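Local structure of putative lipoprotein (Bacteroides fragilis, 4GBS) at residues A173-S179 with M190-Y196. The protein probably binds heme at the cell surface as part of heme uptake, like other members of the HmuY family. Residues are numbered along the deposited sequence.
Sequences AAIRLVS and MTFDYIY
I175 (chi1 m, chi2 t) lays its CG2 methyl against the ring of F192, CG2 to CD1 3.5 Å, on a face shared with L177 and Y194. Beyond, I72 of strand 70-73 touches the side chain of F192. The strands run antiparallel, axes 4.2 Å apart at 144°. A174 with I195 and R176 with D193 are hydrogen-bonded pairs (A174 N to I195 O 2.9 Å, I195 N to A174 O 2.9 Å, R176 N to D193 O 2.9 Å, D193 N to R176 O 2.8 Å), alternating with non-hydrogen-bonded I175-Y194 and L177-F192. This last hairpin of the HmuY-family chain lies inside its large antiparallel sheet, between strands 29-35 and 163-166. A classic beta bulge shifts the register by one: V178 turns to a helical-type backbone conformation (phi/psi -90/-49), so that it and S179 both face T191 and donate to T191 O, from V178 N at 2.7 Å and S179 N at 3.2 Å, while T191 N reaches S179 O at 3.0 Å. One water accepts from S179 OG (2.8 Å) and T191 OG1 (2.7 Å).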
ATOM      1  N   ALA A 173      -0.076   1.582 -12.488  1.00 68.81           N
ATOM      2  CA  ALA A 173       0.104   2.702 -11.569  1.00 67.31           C
ATOM      3  C   ALA A 173       1.523   2.746 -11.078  1.00 71.12           C
ATOM      4  O   ALA A 173       2.157   1.704 -10.904  1.00 71.12           O
ATOM      5  CB  ALA A 173      -0.850   2.606 -10.384  1.00 65.33           C
ATOM      6  N   ALA A 174       2.025   3.951 -10.869  1.00 67.71           N
ATOM      7  CA  ALA A 174       3.325   4.200 -10.266  1.00 66.52           C
ATOM      8  C   ALA A 174       3.054   4.742  -8.875  1.00 68.95           C
ATOM      9  O   ALA A 174       2.341   5.735  -8.762  1.00 69.58           O
ATOM     10  CB  ALA A 174       4.143   5.149 -11.130  1.00 70.30           C
ATOM     11  N   ILE A 175       3.454   4.005  -7.815  1.00 63.43           N
ATOM     12  CA  ILE A 175       3.162   4.387  -6.421  1.00 60.60           C
ATOM     13  C   ILE A 175       4.457   4.679  -5.681  1.00 65.34           C
ATOM     14  O   ILE A 175       5.448   3.958  -5.825  1.00 65.48           O
ATOM     15  CB  ILE A 175       2.343   3.272  -5.706  1.00 60.24           C
ATOM     16  CG1 ILE A 175       0.990   3.038  -6.429  1.00 60.25           C
ATOM     17  CG2 ILE A 175       2.141   3.579  -4.207  1.00 57.54           C
ATOM     18  CD1 ILE A 175       0.253   1.751  -6.041  1.00 60.57           C
ATOM     19  N   ARG A 176       4.432   5.735  -4.860  1.00 62.17           N
ATOM     20  CA  ARG A 176       5.572   6.117  -4.046  1.00 61.60           C
ATOM     21  C   ARG A 176       5.056   6.588  -2.679  1.00 64.15           C
ATOM     22  O   ARG A 176       4.310   7.564  -2.621  1.00 65.81           O
ATOM     23  CB  ARG A 176       6.394   7.199  -4.782  1.00 63.63           C
ATOM     24  CG  ARG A 176       7.871   7.293  -4.420  1.00 69.49           C
ATOM     25  CD  ARG A 176       8.110   8.107  -3.171  1.00 77.86           C
ATOM     26  NE  ARG A 176       9.531   8.311  -2.901  1.00 78.49           N
ATOM     27  CZ  ARG A 176       9.994   8.901  -1.809  1.00 93.56           C
ATOM     28  NH1 ARG A 176       9.156   9.345  -0.879  1.00 84.52           N
ATOM     29  NH2 ARG A 176      11.298   9.043  -1.629  1.00 81.90           N
ATOM     30  N   LEU A 177       5.422   5.865  -1.592  1.00 56.68           N
ATOM     31  CA  LEU A 177       5.042   6.213  -0.221  1.00 54.79           C
ATOM     32  C   LEU A 177       5.738   7.503   0.236  1.00 61.31           C
ATOM     33  O   LEU A 177       6.969   7.594   0.204  1.00 62.86           O
ATOM     34  CB  LEU A 177       5.401   5.066   0.727  1.00 52.44           C
ATOM     35  CG  LEU A 177       4.975   5.198   2.183  1.00 53.53           C
ATOM     36  CD1 LEU A 177       3.466   4.990   2.333  1.00 51.37           C
ATOM     37  CD2 LEU A 177       5.720   4.198   3.027  1.00 51.43           C
ATOM     38  N   VAL A 178       4.942   8.478   0.695  1.00 57.70           N
ATOM     39  CA  VAL A 178       5.399   9.787   1.147  1.00 58.88           C
ATOM     40  C   VAL A 178       5.700   9.724   2.653  1.00 64.34           C
ATOM     41  O   VAL A 178       6.768  10.182   3.070  1.00 67.01           O
ATOM     42  CB  VAL A 178       4.357  10.886   0.794  1.00 63.41           C
ATOM     43  CG1 VAL A 178       4.699  12.227   1.440  1.00 65.22           C
ATOM     44  CG2 VAL A 178       4.238  11.043  -0.715  1.00 64.02           C
ATOM     45  N   SER A 179       4.763   9.185   3.469  1.00 58.16           N
ATOM     46  CA  SER A 179       4.971   9.072   4.916  1.00 56.30           C
ATOM     47  C   SER A 179       4.215   7.884   5.476  1.00 58.28           C
ATOM     48  O   SER A 179       3.295   7.386   4.834  1.00 55.84           O
ATOM     49  CB  SER A 179       4.553  10.351   5.632  1.00 58.99           C
ATOM     50  OG  SER A 179       3.272  10.773   5.213  1.00 69.18           O
HETATM   51  N   MSE A 190      -0.689   6.147   6.589  1.00 58.60           N
HETATM   52  CA  MSE A 190       0.020   5.942   5.320  1.00 55.48           C
HETATM   53  C   MSE A 190      -0.412   6.949   4.236  1.00 60.13           C
HETATM   54  O   MSE A 190      -1.590   7.041   3.898  1.00 61.98           O
HETATM   55  CB  MSE A 190      -0.247   4.501   4.833  1.00 54.61           C
HETATM   56  CG  MSE A 190       0.056   3.436   5.897  1.00 58.96           C
HETATM   57 SE   MSE A 190       1.915   3.384   6.454  0.75 65.00          SE
HETATM   58  CE  MSE A 190       2.628   2.478   4.965  1.00 60.23           C
ATOM     59  N   THR A 191       0.559   7.673   3.678  1.00 55.79           N
ATOM     60  CA  THR A 191       0.358   8.648   2.596  1.00 57.12           C
ATOM     61  C   THR A 191       1.218   8.257   1.406  1.00 60.85           C
ATOM     62  O   THR A 191       2.427   8.096   1.575  1.00 60.65           O
ATOM     63  CB  THR A 191       0.679  10.095   3.053  1.00 62.30           C
ATOM     64  OG1 THR A 191      -0.069  10.425   4.216  1.00 64.96           O
ATOM     65  CG2 THR A 191       0.422  11.129   1.968  1.00 57.76           C
ATOM     66  N   PHE A 192       0.616   8.108   0.208  1.00 57.31           N
ATOM     67  CA  PHE A 192       1.411   7.811  -0.972  1.00 56.94           C
ATOM     68  C   PHE A 192       0.961   8.665  -2.170  1.00 62.92           C
ATOM     69  O   PHE A 192      -0.210   9.045  -2.283  1.00 61.98           O
ATOM     70  CB  PHE A 192       1.371   6.319  -1.339  1.00 57.20           C
ATOM     71  CG  PHE A 192       0.048   5.748  -1.784  1.00 58.81           C
ATOM     72  CD1 PHE A 192      -0.355   5.834  -3.119  1.00 63.38           C
ATOM     73  CD2 PHE A 192      -0.768   5.062  -0.888  1.00 60.89           C
ATOM     74  CE1 PHE A 192      -1.573   5.294  -3.539  1.00 64.82           C
ATOM     75  CE2 PHE A 192      -1.985   4.502  -1.313  1.00 64.59           C
ATOM     76  CZ  PHE A 192      -2.367   4.605  -2.640  1.00 63.97           C
ATOM     77  N   ASP A 193       1.923   8.971  -3.056  1.00 61.91           N
ATOM     78  CA  ASP A 193       1.689   9.671  -4.315  1.00 64.70           C
ATOM     79  C   ASP A 193       1.631   8.649  -5.419  1.00 69.49           C
ATOM     80  O   ASP A 193       2.319   7.623  -5.350  1.00 67.02           O
ATOM     81  CB  ASP A 193       2.754  10.736  -4.600  1.00 68.30           C
ATOM     82  CG  ASP A 193       2.779  11.935  -3.677  1.00 78.24           C
ATOM     83  OD1 ASP A 193       1.789  12.144  -2.949  1.00 76.17           O
ATOM     84  OD2 ASP A 193       3.791  12.683  -3.698  1.00 88.61           O
ATOM     85  N   TYR A 194       0.800   8.902  -6.428  1.00 69.39           N
ATOM     86  CA  TYR A 194       0.676   7.938  -7.514  1.00 68.61           C
ATOM     87  C   TYR A 194       0.603   8.636  -8.881  1.00 75.98           C
ATOM     88  O   TYR A 194       0.364   9.833  -8.973  1.00 78.98           O
ATOM     89  CB  TYR A 194      -0.576   7.038  -7.311  1.00 67.51           C
ATOM     90  CG  TYR A 194      -1.895   7.780  -7.419  1.00 69.43           C
ATOM     91  CD1 TYR A 194      -2.519   7.965  -8.655  1.00 74.14           C
ATOM     92  CD2 TYR A 194      -2.532   8.278  -6.287  1.00 68.34           C
ATOM     93  CE1 TYR A 194      -3.714   8.674  -8.764  1.00 75.81           C
ATOM     94  CE2 TYR A 194      -3.749   8.956  -6.382  1.00 71.16           C
ATOM     95  CZ  TYR A 194      -4.327   9.170  -7.624  1.00 78.65           C
ATOM     96  OH  TYR A 194      -5.493   9.896  -7.722  1.00 82.60           O
ATOM     97  N   ILE A 195       0.818   7.851  -9.929  1.00 73.10           N
ATOM     98  CA  ILE A 195       0.600   8.158 -11.339  1.00 76.51           C
ATOM     99  C   ILE A 195      -0.324   7.083 -11.844  1.00 79.87           C
ATOM    100  O   ILE A 195       0.071   5.918 -11.837  1.00 77.43           O
ATOM    101  CB  ILE A 195       1.864   8.313 -12.235  1.00 81.38           C
ATOM    102  CG1 ILE A 195       2.824   9.384 -11.719  1.00 82.30           C
ATOM    103  CG2 ILE A 195       1.447   8.557 -13.705  1.00 84.14           C
ATOM    104  CD1 ILE A 195       4.233   9.320 -12.369  1.00 92.13           C
ATOM    105  N   TYR A 196      -1.555   7.437 -12.219  1.00 78.80           N
ATOM    106  CA  TYR A 196      -2.465   6.452 -12.755  1.00 79.15           C
ATOM    107  C   TYR A 196      -3.383   7.117 -13.768  1.00 88.43           C
ATOM    108  O   TYR A 196      -4.089   8.073 -13.427  1.00 89.31           O
ATOM    109  CB  TYR A 196      -3.277   5.699 -11.672  1.00 77.26           C
ATOM    110  CG  TYR A 196      -4.165   4.638 -12.287  1.00 78.68           C
ATOM    111  CD1 TYR A 196      -3.635   3.429 -12.727  1.00 79.34           C
ATOM    112  CD2 TYR A 196      -5.521   4.872 -12.499  1.00 81.30           C
ATOM    113  CE1 TYR A 196      -4.421   2.499 -13.403  1.00 80.86           C
ATOM    114  CE2 TYR A 196      -6.327   3.928 -13.134  1.00 82.79           C
ATOM    115  CZ  TYR A 196      -5.774   2.737 -13.577  1.00 87.49           C
ATOM    116  OH  TYR A 196      -6.560   1.789 -14.183  1.00 84.67           O
TER
HETATM  117  O   HOH W   1       1.041   9.901   6.626  1.00 57.00           O